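PDB 3KTA: chromosome partition protein Smc from Pyrococcus furiosus, which probably acts in chromosome condensation and partitioning through an ABC-type ATPase head, of which this chain forms the C-terminal part. Local coordinates for residues Val78-Gln82 with Ser114-Phe120; Ile95-Leu99 with Trp169-Asn173; Thr124-Met130 with Leu160-Arg164. All blocks are in the same frame, centred on the assembly; numbering follows the deposited sequence.

Contact 1: residues Val78-Gln82 with Ser114-Phe120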
loop_
_atom_site.group_PDB
_atom_site.type_symbol
_atom_site.label_atom_id
_atom_site.label_comp_id
_atom_site.label_asym_id
_atom_site.label_seq_id
_atom_site.Cartn_x
_atom_site.Cartn_y
_atom_site.Cartn_z
ATOM N N VAL B 78 5.415 -1.072 -9.977
ATOM C CA VAL B 78 4.139 -0.705 -9.363
ATOM C C VAL B 78 3.567 0.530 -10.058
ATOM O O VAL B 78 2.380 0.580 -10.425
ATOM C CB VAL B 78 4.311 -0.399 -7.867
ATOM C CG1 VAL B 78 3.021 0.249 -7.287
ATOM C CG2 VAL B 78 4.672 -1.663 -7.106
ATOM N N PHE B 79 4.425 1.526 -10.237
ATOM C CA PHE B 79 3.991 2.767 -10.877
ATOM C C PHE B 79 3.687 2.642 -12.369
ATOM O O PHE B 79 2.872 3.408 -12.892
ATOM C CB PHE B 79 4.954 3.909 -10.538
ATOM C CG PHE B 79 4.727 4.467 -9.159
ATOM C CD1 PHE B 79 3.778 5.462 -8.962
ATOM C CD2 PHE B 79 5.377 3.950 -8.066
ATOM C CE1 PHE B 79 3.525 5.973 -7.704
ATOM C CE2 PHE B 79 5.122 4.450 -6.791
ATOM C CZ PHE B 79 4.191 5.469 -6.617
ATOM N N ALA B 80 4.311 1.669 -13.044
ATOM C CA ALA B 80 4.020 1.387 -14.453
ATOM C C ALA B 80 2.587 0.880 -14.588
ATOM O O ALA B 80 1.858 1.256 -15.507
ATOM C CB ALA B 80 5.024 0.341 -15.015
ATOM N N ILE B 81 2.188 0.017 -13.658
ATOM C CA ILE B 81 0.817 -0.442 -13.604
ATOM C C ILE B 81 -0.120 0.720 -13.255
ATOM O O ILE B 81 -1.156 0.903 -13.881
ATOM C CB ILE B 81 0.666 -1.578 -12.570
ATOM C CG1 ILE B 81 1.551 -2.754 -12.974
ATOM C CG2 ILE B 81 -0.784 -2.029 -12.487
ATOM C CD1 ILE B 81 1.613 -3.871 -11.924
ATOM N N GLN B 82 0.247 1.494 -12.240
ATOM C CA GLN B 82 -0.623 2.569 -11.770
ATOM C C GLN B 82 -0.938 3.542 -12.897
ATOM O O GLN B 82 -2.060 4.035 -13.009
ATOM C CB GLN B 82 0.030 3.308 -10.594
ATOM C CG GLN B 82 -0.914 4.282 -9.871
ATOM C CD GLN B 82 -0.946 5.650 -10.504
ATOM O OE1 GLN B 82 -0.052 6.027 -11.276
ATOM N NE2 GLN B 82 -1.976 6.422 -10.168
ATOM N N SER B 114 1.330 10.997 -9.397
ATOM C CA SER B 114 0.365 9.896 -9.484
ATOM C C SER B 114 -0.869 10.149 -8.633
ATOM O O SER B 114 -1.931 9.581 -8.903
ATOM C CB SER B 114 1.013 8.569 -9.064
ATOM O OG SER B 114 2.092 8.261 -9.924
ATOM N N SER B 115 -0.731 10.979 -7.601
ATOM C CA SER B 115 -1.844 11.240 -6.685
ATOM C C SER B 115 -2.965 12.045 -7.334
ATOM O O SER B 115 -4.023 12.218 -6.748
ATOM C CB SER B 115 -1.354 11.929 -5.404
ATOM O OG SER B 115 -0.963 13.258 -5.686
ATOM N N LYS B 116 -2.743 12.522 -8.553
ATOM C CA LYS B 116 -3.839 13.115 -9.312
ATOM C C LYS B 116 -4.902 12.080 -9.691
ATOM O O LYS B 116 -6.058 12.439 -9.916
ATOM C CB LYS B 116 -3.318 13.813 -10.570
ATOM C CG LYS B 116 -2.378 14.974 -10.283
ATOM C CD LYS B 116 -1.731 15.487 -11.572
ATOM C CE LYS B 116 -0.785 16.645 -11.294
ATOM N NZ LYS B 116 -0.125 17.140 -12.536
ATOM N N GLU B 117 -4.507 10.805 -9.756
ATOM C CA GLU B 117 -5.379 9.730 -10.251
ATOM C C GLU B 117 -5.657 8.620 -9.232
ATOM O O GLU B 117 -6.624 7.875 -9.385
ATOM C CB GLU B 117 -4.807 9.089 -11.528
ATOM C CG GLU B 117 -4.509 10.064 -12.658
ATOM C CD GLU B 117 -5.750 10.780 -13.159
ATOM O OE1 GLU B 117 -6.866 10.283 -12.919
ATOM O OE2 GLU B 117 -5.604 11.841 -13.797
ATOM N N SER B 118 -4.810 8.501 -8.211
ATOM C CA SER B 118 -5.025 7.524 -7.141
ATOM C C SER B 118 -4.723 8.159 -5.790
ATOM O O SER B 118 -3.936 9.102 -5.704
ATOM C CB SER B 118 -4.100 6.305 -7.311
ATOM O OG SER B 118 -4.331 5.627 -8.532
ATOM N N GLN B 119 -5.301 7.595 -4.730
ATOM C CA GLN B 119 -4.987 7.985 -3.367
ATOM C C GLN B 119 -3.728 7.237 -2.908
ATOM O O GLN B 119 -3.560 6.053 -3.209
ATOM C CB GLN B 119 -6.175 7.631 -2.471
ATOM C CG GLN B 119 -5.966 7.885 -0.984
ATOM C CD GLN B 119 -7.243 7.565 -0.218
ATOM O OE1 GLN B 119 -7.808 6.476 -0.372
ATOM N NE2 GLN B 119 -7.716 8.509 0.582
ATOM N N PHE B 120 -2.847 7.931 -2.192
ATOM C CA PHE B 120 -1.651 7.318 -1.623
ATOM C C PHE B 120 -1.590 7.547 -0.132
ATOM O O PHE B 120 -1.726 8.693 0.326
ATOM C CB PHE B 120 -0.393 7.912 -2.289
ATOM C CG PHE B 120 -0.197 7.436 -3.680
ATOM C CD1 PHE B 120 -0.851 8.055 -4.746
ATOM C CD2 PHE B 120 0.600 6.324 -3.938
ATOM C CE1 PHE B 120 -0.676 7.595 -6.037
ATOM C CE2 PHE B 120 0.759 5.853 -5.223
ATOM C CZ PHE B 120 0.119 6.479 -6.274
#

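Contact 2: residues Ile95-Leu99 with Trp169-Asn173. With AP5 (bis(adenosine)-5'-pentaphosphate), chain E.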
loop_
_atom_site.group_PDB
_atom_site.type_symbol
_atom_site.label_atom_id
_atom_site.label_comp_id
_atom_site.label_asym_id
_atom_site.label_seq_id
_atom_site.Cartn_x
_atom_site.Cartn_y
_atom_site.Cartn_z
ATOM N N ILE B 95 8.559 2.227 2.402
ATOM C CA ILE B 95 9.062 1.699 1.137
ATOM C C ILE B 95 10.365 2.377 0.759
ATOM O O ILE B 95 11.023 1.957 -0.185
ATOM C CB ILE B 95 8.056 1.867 -0.028
ATOM C CG1 ILE B 95 7.619 3.338 -0.164
ATOM C CG2 ILE B 95 6.860 0.929 0.156
ATOM C CD1 ILE B 95 7.352 3.780 -1.584
ATOM N N ASP B 96 10.716 3.429 1.501
ATOM C CA ASP B 96 11.913 4.212 1.213
ATOM C C ASP B 96 13.137 3.725 1.967
ATOM O O ASP B 96 14.219 4.315 1.864
ATOM C CB ASP B 96 11.670 5.718 1.450
ATOM C CG ASP B 96 10.748 6.012 2.636
ATOM O OD1 ASP B 96 10.493 5.128 3.465
ATOM O OD2 ASP B 96 10.311 7.171 2.754
ATOM N N ALA B 97 12.989 2.638 2.716
ATOM C CA ALA B 97 14.152 2.046 3.378
ATOM C C ALA B 97 15.253 1.713 2.357
ATOM O O ALA B 97 14.978 1.271 1.239
ATOM C CB ALA B 97 13.752 0.795 4.154
ATOM N N HIS B 98 16.501 1.952 2.740
ATOM C CA HIS B 98 17.641 1.580 1.902
ATOM C C HIS B 98 17.843 2.484 0.684
ATOM O O HIS B 98 18.696 2.207 -0.157
ATOM C CB HIS B 98 17.538 0.112 1.466
ATOM C CG HIS B 98 17.106 -0.805 2.567
ATOM N ND1 HIS B 98 16.157 -1.792 2.390
ATOM C CD2 HIS B 98 17.467 -0.862 3.873
ATOM C CE1 HIS B 98 15.966 -2.426 3.535
ATOM N NE2 HIS B 98 16.745 -1.878 4.451
ATOM N N LEU B 99 17.076 3.567 0.597
ATOM C CA LEU B 99 17.261 4.523 -0.492
ATOM C C LEU B 99 17.818 5.827 0.041
ATOM O O LEU B 99 17.419 6.286 1.113
ATOM C CB LEU B 99 15.938 4.813 -1.209
ATOM C CG LEU B 99 15.286 3.673 -1.988
ATOM C CD1 LEU B 99 13.880 4.076 -2.417
ATOM C CD2 LEU B 99 16.127 3.314 -3.187
ATOM N N TRP B 169 17.314 4.175 13.668
ATOM C CA TRP B 169 15.944 4.569 13.347
ATOM C C TRP B 169 15.377 3.846 12.114
ATOM O O TRP B 169 14.178 3.552 12.060
ATOM C CB TRP B 169 15.847 6.097 13.170
ATOM C CG TRP B 169 16.736 6.611 12.083
ATOM C CD1 TRP B 169 18.004 7.110 12.226
ATOM C CD2 TRP B 169 16.446 6.655 10.680
ATOM N NE1 TRP B 169 18.514 7.459 11.004
ATOM C CE2 TRP B 169 17.578 7.199 10.038
ATOM C CE3 TRP B 169 15.336 6.301 9.906
ATOM C CZ2 TRP B 169 17.635 7.386 8.660
ATOM C CZ3 TRP B 169 15.396 6.481 8.534
ATOM C CH2 TRP B 169 16.535 7.026 7.925
ATOM N N GLU B 170 16.228 3.550 11.135
ATOM C CA GLU B 170 15.766 3.004 9.854
ATOM C C GLU B 170 15.200 1.596 9.969
ATOM O O GLU B 170 15.642 0.798 10.796
ATOM C CB GLU B 170 16.885 3.041 8.805
ATOM C CG GLU B 170 16.418 2.699 7.394
ATOM C CD GLU B 170 17.474 2.982 6.340
ATOM O OE1 GLU B 170 18.675 2.811 6.638
ATOM O OE2 GLU B 170 17.107 3.366 5.207
ATOM N N HIS B 171 14.206 1.307 9.141
ATOM C CA HIS B 171 13.642 -0.032 9.051
ATOM C C HIS B 171 14.734 -1.077 8.825
ATOM O O HIS B 171 15.688 -0.850 8.073
ATOM C CB HIS B 171 12.646 -0.105 7.888
ATOM C CG HIS B 171 12.219 -1.502 7.562
ATOM N ND1 HIS B 171 12.844 -2.272 6.603
ATOM C CD2 HIS B 171 11.256 -2.282 8.104
ATOM C CE1 HIS B 171 12.274 -3.466 6.563
ATOM N NE2 HIS B 171 11.310 -3.498 7.465
ATOM N N GLY B 172 14.594 -2.218 9.487
ATOM C CA GLY B 172 15.494 -3.335 9.267
ATOM C C GLY B 172 16.602 -3.457 10.295
ATOM O O GLY B 172 17.383 -4.413 10.254
ATOM N N ASN B 173 16.680 -2.497 11.212
ATOM C CA ASN B 173 17.732 -2.511 12.227
ATOM C C ASN B 173 17.373 -3.341 13.440
ATOM O O ASN B 173 16.200 -3.657 13.662
ATOM C CB ASN B 173 18.091 -1.093 12.673
ATOM C CG ASN B 173 18.968 -0.374 11.666
ATOM O OD1 ASN B 173 18.606 0.691 11.152
ATOM N ND2 ASN B 173 20.129 -0.959 11.370
ATOM O OXT ASN B 173 18.261 -3.692 14.213
HETATM P PA AP5 E . 9.839 -4.125 16.025
HETATM O O1A AP5 E . 10.637 -3.637 17.217
HETATM O O2A AP5 E . 9.010 -5.340 16.350
HETATM O O3A AP5 E . 8.811 -3.000 15.473
HETATM P PB AP5 E . 9.163 -1.452 15.400
HETATM O O1B AP5 E . 10.613 -1.263 15.001
HETATM O O2B AP5 E . 8.747 -0.710 16.641
HETATM O O3B AP5 E . 8.141 -1.219 14.174
HETATM P PG AP5 E . 7.821 0.221 13.647
HETATM O O1G AP5 E . 8.970 1.150 13.984
HETATM O O2G AP5 E . 7.596 0.072 12.175
HETATM O O3G AP5 E . 6.581 0.629 14.538
HETATM P PD AP5 E . 5.132 1.102 14.097
HETATM O O1D AP5 E . 4.986 2.573 14.342
HETATM O O2D AP5 E . 4.752 0.640 12.712
HETATM O O3D AP5 E . 4.286 0.331 15.237
HETATM P PE AP5 E . 3.200 -0.842 14.991
HETATM O O1E AP5 E . 2.053 -0.238 14.214
HETATM O O2E AP5 E . 3.846 -2.054 14.423
HETATM O O5F AP5 E . 10.793 -4.360 14.750
HETATM C C5F AP5 E . 11.546 -5.538 14.525
HETATM C C4F AP5 E . 12.364 -5.448 13.235
HETATM O O4F AP5 E . 11.498 -5.612 12.125
HETATM C C3F AP5 E . 13.036 -4.097 13.037
HETATM O O3F AP5 E . 14.132 -4.246 12.157
HETATM C C2F AP5 E . 11.970 -3.305 12.313
HETATM O O2F AP5 E . 12.528 -2.291 11.504
HETATM C C1F AP5 E . 11.273 -4.369 11.476
HETATM N N9A AP5 E . 9.814 -4.188 11.442
HETATM C C8A AP5 E . 9.049 -3.422 12.279
HETATM N N7A AP5 E . 7.754 -3.564 11.922
HETATM C C5A AP5 E . 7.683 -4.405 10.866
HETATM C C6A AP5 E . 6.617 -4.874 10.111
HETATM N N6A AP5 E . 5.388 -4.385 10.300
HETATM N N1A AP5 E . 6.867 -5.737 9.073
HETATM C C2A AP5 E . 8.159 -6.139 8.785
HETATM N N3A AP5 E . 9.219 -5.670 9.532
HETATM C C4A AP5 E . 8.979 -4.809 10.554
HETATM O O5J AP5 E . 2.717 -1.017 16.516
HETATM C C5J AP5 E . 3.429 -1.849 17.412
HETATM C C4J AP5 E . 2.772 -1.694 18.771
HETATM O O4J AP5 E . 1.427 -2.160 18.685
HETATM C C3J AP5 E . 3.477 -2.551 19.828
HETATM O O3J AP5 E . 3.676 -1.775 20.984
HETATM C C2J AP5 E . 2.460 -3.634 20.093
HETATM O O2J AP5 E . 2.579 -4.197 21.390
HETATM C C1J AP5 E . 1.150 -2.898 19.854
HETATM N N9B AP5 E . 0.057 -3.864 19.691
HETATM C C8B AP5 E . -0.151 -4.790 18.704
HETATM N N7B AP5 E . -1.283 -5.473 18.988
HETATM C C5B AP5 E . -1.786 -4.987 20.150
HETATM C C6B AP5 E . -2.903 -5.309 20.910
HETATM N N6B AP5 E . -3.656 -6.354 20.585
HETATM N N1B AP5 E . -3.135 -4.611 22.066
HETATM C C2B AP5 E . -2.293 -3.608 22.497
HETATM N N3B AP5 E . -1.185 -3.295 21.737
HETATM C C4B AP5 E . -0.950 -3.980 20.597
#

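Contact 3: residues Thr124-Met130 with Leu160-Arg164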
loop_
_atom_site.group_PDB
_atom_site.type_symbol
_atom_site.label_atom_id
_atom_site.label_comp_id
_atom_site.label_asym_id
_atom_site.label_seq_id
_atom_site.Cartn_x
_atom_site.Cartn_y
_atom_site.Cartn_z
ATOM N N THR B 124 6.220 6.807 6.692
ATOM C CA THR B 124 7.618 7.160 6.399
ATOM C C THR B 124 8.296 7.893 7.551
ATOM O O THR B 124 7.637 8.586 8.332
ATOM C CB THR B 124 7.713 8.023 5.121
ATOM O OG1 THR B 124 9.090 8.312 4.825
ATOM C CG2 THR B 124 6.950 9.336 5.291
ATOM N N LEU B 125 9.615 7.705 7.657
ATOM C CA LEU B 125 10.440 8.430 8.622
ATOM C C LEU B 125 11.300 9.460 7.885
ATOM O O LEU B 125 12.140 10.134 8.501
ATOM C CB LEU B 125 11.359 7.458 9.375
ATOM C CG LEU B 125 10.688 6.406 10.255
ATOM C CD1 LEU B 125 11.732 5.680 11.085
ATOM C CD2 LEU B 125 9.626 7.049 11.130
ATOM N N ARG B 126 11.081 9.598 6.578
ATOM C CA ARG B 126 11.957 10.421 5.736
ATOM C C ARG B 126 11.353 11.778 5.379
ATOM O O ARG B 126 10.319 11.873 4.680
ATOM C CB ARG B 126 12.328 9.684 4.446
ATOM C CG ARG B 126 12.927 8.305 4.679
ATOM C CD ARG B 126 14.348 8.401 5.276
ATOM N NE ARG B 126 15.283 8.916 4.286
ATOM C CZ ARG B 126 15.861 8.175 3.340
ATOM N NH1 ARG B 126 15.612 6.874 3.259
ATOM N NH2 ARG B 126 16.686 8.742 2.466
ATOM N N ASP B 127 12.023 12.842 5.823
ATOM C CA ASP B 127 11.600 14.188 5.476
ATOM C C ASP B 127 11.390 14.418 3.981
ATOM O O ASP B 127 10.410 15.049 3.593
ATOM C CB ASP B 127 12.545 15.246 6.079
ATOM C CG ASP B 127 14.024 14.983 5.781
ATOM O OD1 ASP B 127 14.374 14.273 4.817
ATOM O OD2 ASP B 127 14.860 15.523 6.535
ATOM N N VAL B 128 12.292 13.907 3.136
ATOM C CA VAL B 128 12.191 14.152 1.704
ATOM C C VAL B 128 11.028 13.384 1.077
ATOM O O VAL B 128 10.609 13.708 -0.028
ATOM C CB VAL B 128 13.509 13.850 0.957
ATOM C CG1 VAL B 128 14.587 14.788 1.430
ATOM C CG2 VAL B 128 13.948 12.436 1.200
HETATM N N MSE B 129 10.522 12.372 1.784
HETATM C CA MSE B 129 9.307 11.691 1.350
HETATM C C MSE B 129 8.049 12.471 1.726
HETATM O O MSE B 129 7.120 12.537 0.909
HETATM C CB MSE B 129 9.210 10.272 1.942
HETATM C CG MSE B 129 7.883 9.547 1.617
HETATM SE SE MSE B 129 7.638 9.142 -0.277
HETATM C CE MSE B 129 8.498 7.405 -0.255
HETATM N N MSE B 130 8.051 13.025 2.950
HETATM C CA MSE B 130 6.921 13.684 3.644
HETATM C C MSE B 130 6.581 15.086 3.118
HETATM O O MSE B 130 5.429 15.519 3.172
HETATM C CB MSE B 130 7.207 13.752 5.208
HETATM C CG MSE B 130 7.636 15.188 5.941
HETATM SE SE MSE B 130 7.188 14.958 7.811
HETATM C CE MSE B 130 5.329 14.459 7.550
ATOM N N LEU B 160 10.395 14.323 13.061
ATOM C CA LEU B 160 11.329 13.505 12.299
ATOM C C LEU B 160 12.757 13.787 12.740
ATOM O O LEU B 160 13.589 12.893 12.768
ATOM C CB LEU B 160 11.163 13.725 10.785
ATOM C CG LEU B 160 9.899 13.132 10.161
ATOM C CD1 LEU B 160 9.969 13.221 8.647
ATOM C CD2 LEU B 160 9.736 11.690 10.589
ATOM N N GLU B 161 13.038 15.034 13.097
ATOM C CA GLU B 161 14.374 15.385 13.564
ATOM C C GLU B 161 14.733 14.578 14.809
ATOM O O GLU B 161 15.861 14.089 14.941
ATOM C CB GLU B 161 14.465 16.887 13.843
ATOM C CG GLU B 161 15.782 17.504 13.428
ATOM C CD GLU B 161 16.062 17.352 11.943
ATOM O OE1 GLU B 161 17.145 16.842 11.588
ATOM O OE2 GLU B 161 15.202 17.742 11.126
ATOM N N GLU B 162 13.767 14.430 15.712
ATOM C CA GLU B 162 13.967 13.676 16.949
ATOM C C GLU B 162 14.161 12.187 16.684
ATOM O O GLU B 162 14.948 11.518 17.356
ATOM C CB GLU B 162 12.785 13.884 17.894
ATOM C CG GLU B 162 12.667 15.298 18.411
ATOM N N ILE B 163 13.436 11.670 15.701
ATOM C CA ILE B 163 13.575 10.272 15.320
ATOM C C ILE B 163 14.946 9.970 14.703
ATOM O O ILE B 163 15.573 8.957 15.033
ATOM C CB ILE B 163 12.451 9.874 14.344
ATOM C CG1 ILE B 163 11.113 9.834 15.091
ATOM C CG2 ILE B 163 12.758 8.533 13.673
ATOM C CD1 ILE B 163 9.914 9.869 14.168
ATOM N N ARG B 164 15.411 10.844 13.812
ATOM C CA ARG B 164 16.667 10.615 13.100
ATOM C C ARG B 164 17.867 10.700 14.045
ATOM O O ARG B 164 18.965 10.246 13.709
ATOM C CB ARG B 164 16.839 11.622 11.957
ATOM C CG ARG B 164 15.790 11.558 10.841
ATOM C CD ARG B 164 16.013 10.387 9.878
ATOM N NE ARG B 164 17.312 10.429 9.198
ATOM C CZ ARG B 164 17.514 10.898 7.969
ATOM N NH1 ARG B 164 16.507 11.397 7.259
ATOM N NH2 ARG B 164 18.735 10.872 7.446
HETATM O O HOH W 1 13.869 12.254 7.928
HETATM O O HOH W 2 15.463 11.843 4.372
#

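Contact 1: residues Val78-Gln82 with Ser114-Phe120
A buried helix-to-strand contact sets one face of helix 67-84 against the C-terminal end of helix 101-114, the next turn and the start of strand 119-123. Gln82 is long enough to reach across and donates from NE2 to Ser118 OG (3.0 Å, 168°); that hydroxyl binds Ala87 O, so the buried amide meets a polar partner. One helical turn earlier, Phe79 supplies the apolar half. The rings meet rim to rim, Phe79 CE1 to Phe120 CE2 at 3.7 Å, with the planes only 6° apart and neither ring over the other; Phe120 instead stacks with Tyr90. Strand 89-93, helix 101-114 and strand 119-123 make a beta-alpha-beta crossover of the P-loop NTPase core, and helix 67-84, whose N-terminal end carries the ABC signature motif, packs against it. Ser114 is small enough for Phe79 CD1 to lie 3.4 Å from its OG, at the ring edge, while this hydroxyl is hydrogen-bonded back to Leu110 O. Beyond Phe120 the sheet continues in parallel into a strand of the partner Smc chain.

Contact 2: residues Ile95-Leu99 with Trp169-Asn173
The last residues of the chain reach a bound nucleotide with their backbone: Gly172 N donates to ribose O2F of AP5 (2.9 Å), and AP5 O3F donates to Asn173 O (2.6 Å). This tail meets segment 95-99 as one type II turn against another, Glu170-Asn173 facing Asp96-Leu99. Glu170 extends its carboxylate so that OE2 accepts from His98 N at 2.9 Å and 174°, using an amide exposed in the turn. Ala97 lets the backbones approach, its CB 4.0 Å from His171 CB. His98 and Gly172 occupy the third turn positions with positive phi; at Gly172 a CB would collide with His171 O, so glycine fits well. His171 also packs on Glu94, another residue of the AP5 pocket, and on Gln145 of the partner Smc chain, whose Gly36, Lys39, Ser40 and Asn41 amides also bind AP5. Segment 95-99, one residue beyond strand 89-93, which carries the Walker B sequence, corresponds to the D-loop of ABC ATPases, here reaching the nucleotide through the C-terminal tail.

Contact 3: residues Thr124-Met130 with Leu160-Arg164
Just past strand 119-123, segment 124-130 occupies the place of the switch region (H-loop) of ABC ATPases, and helix 153-164 packs against it; Leu125 probably stands where many ABC ATPases have the switch histidine, its side chain about 6 Å from AP5 at the nearest atoms. Thr124 shapes the turn: its OG1 accepts from Arg126 N (2.9 Å) in an ST turn and is also hydrogen-bonded to Asp96 OD2. Arg126 is the N-cap residue of helix 127-130, its O accepting from Met130 N at 3.1 Å. Leu160 points into this bend, which its two methyls fill: CD1 touches Asp127 N at 3.5 Å and the SE of Met130, a selenomethionine, at 3.4 Å, while CD2 lies 3.5 Å from Leu125 O. Beside it Leu125 CD1 meets Ile163 CG2 at 4.0 Å.

The polar margin is bridged by water. One water links Leu125 O (2.8 Å from the water O), Asp127 N (2.9 Å) and Arg164 NH1 (2.9 Å); a second accepts from Arg126 NE (2.9 Å) and Arg164 NH1 (3.1 Å) and lies 2.7 Å from Asp127 OD1, within hydrogen-bonding reach. The shared water and nearby Asp127 probably ease the approach of the two like charges, Arg126 NE to Arg164 NH1 at 4.1 Å, with Asp127 OD1 4.3 Å from Arg164 NH1, beyond a salt bridge; Arg126 is itself paired with Asp101. Val32 and Gly33 of the partner Smc chain pack on the apolar residues. Such a turn, leaving a core strand beside the nucleotide and backed by a C-terminal helix, fits the head domain of an SMC ATPase.

From the N terminus, contact 1 opens on helix 67-84 and closes at strand 119-123, enclosing strand 89-93 and helix 101-114. Contact 2 opens within that loop, after strand 89-93, and closes only at the C terminus, so the two cross, with centres about 22 Å apart. Contact 3 starts after contact 1 has closed; it encloses the hairpin of strands 135-142 and 145-150 and is nested inside contact 2. Contacts 2 and 3 adjoin, touching through Asp96 with Thr124 and Leu99 with Arg126, and Trp169 packs on Arg164. Together they join the ends of two parallel core strands to helix 153-164 and the tail.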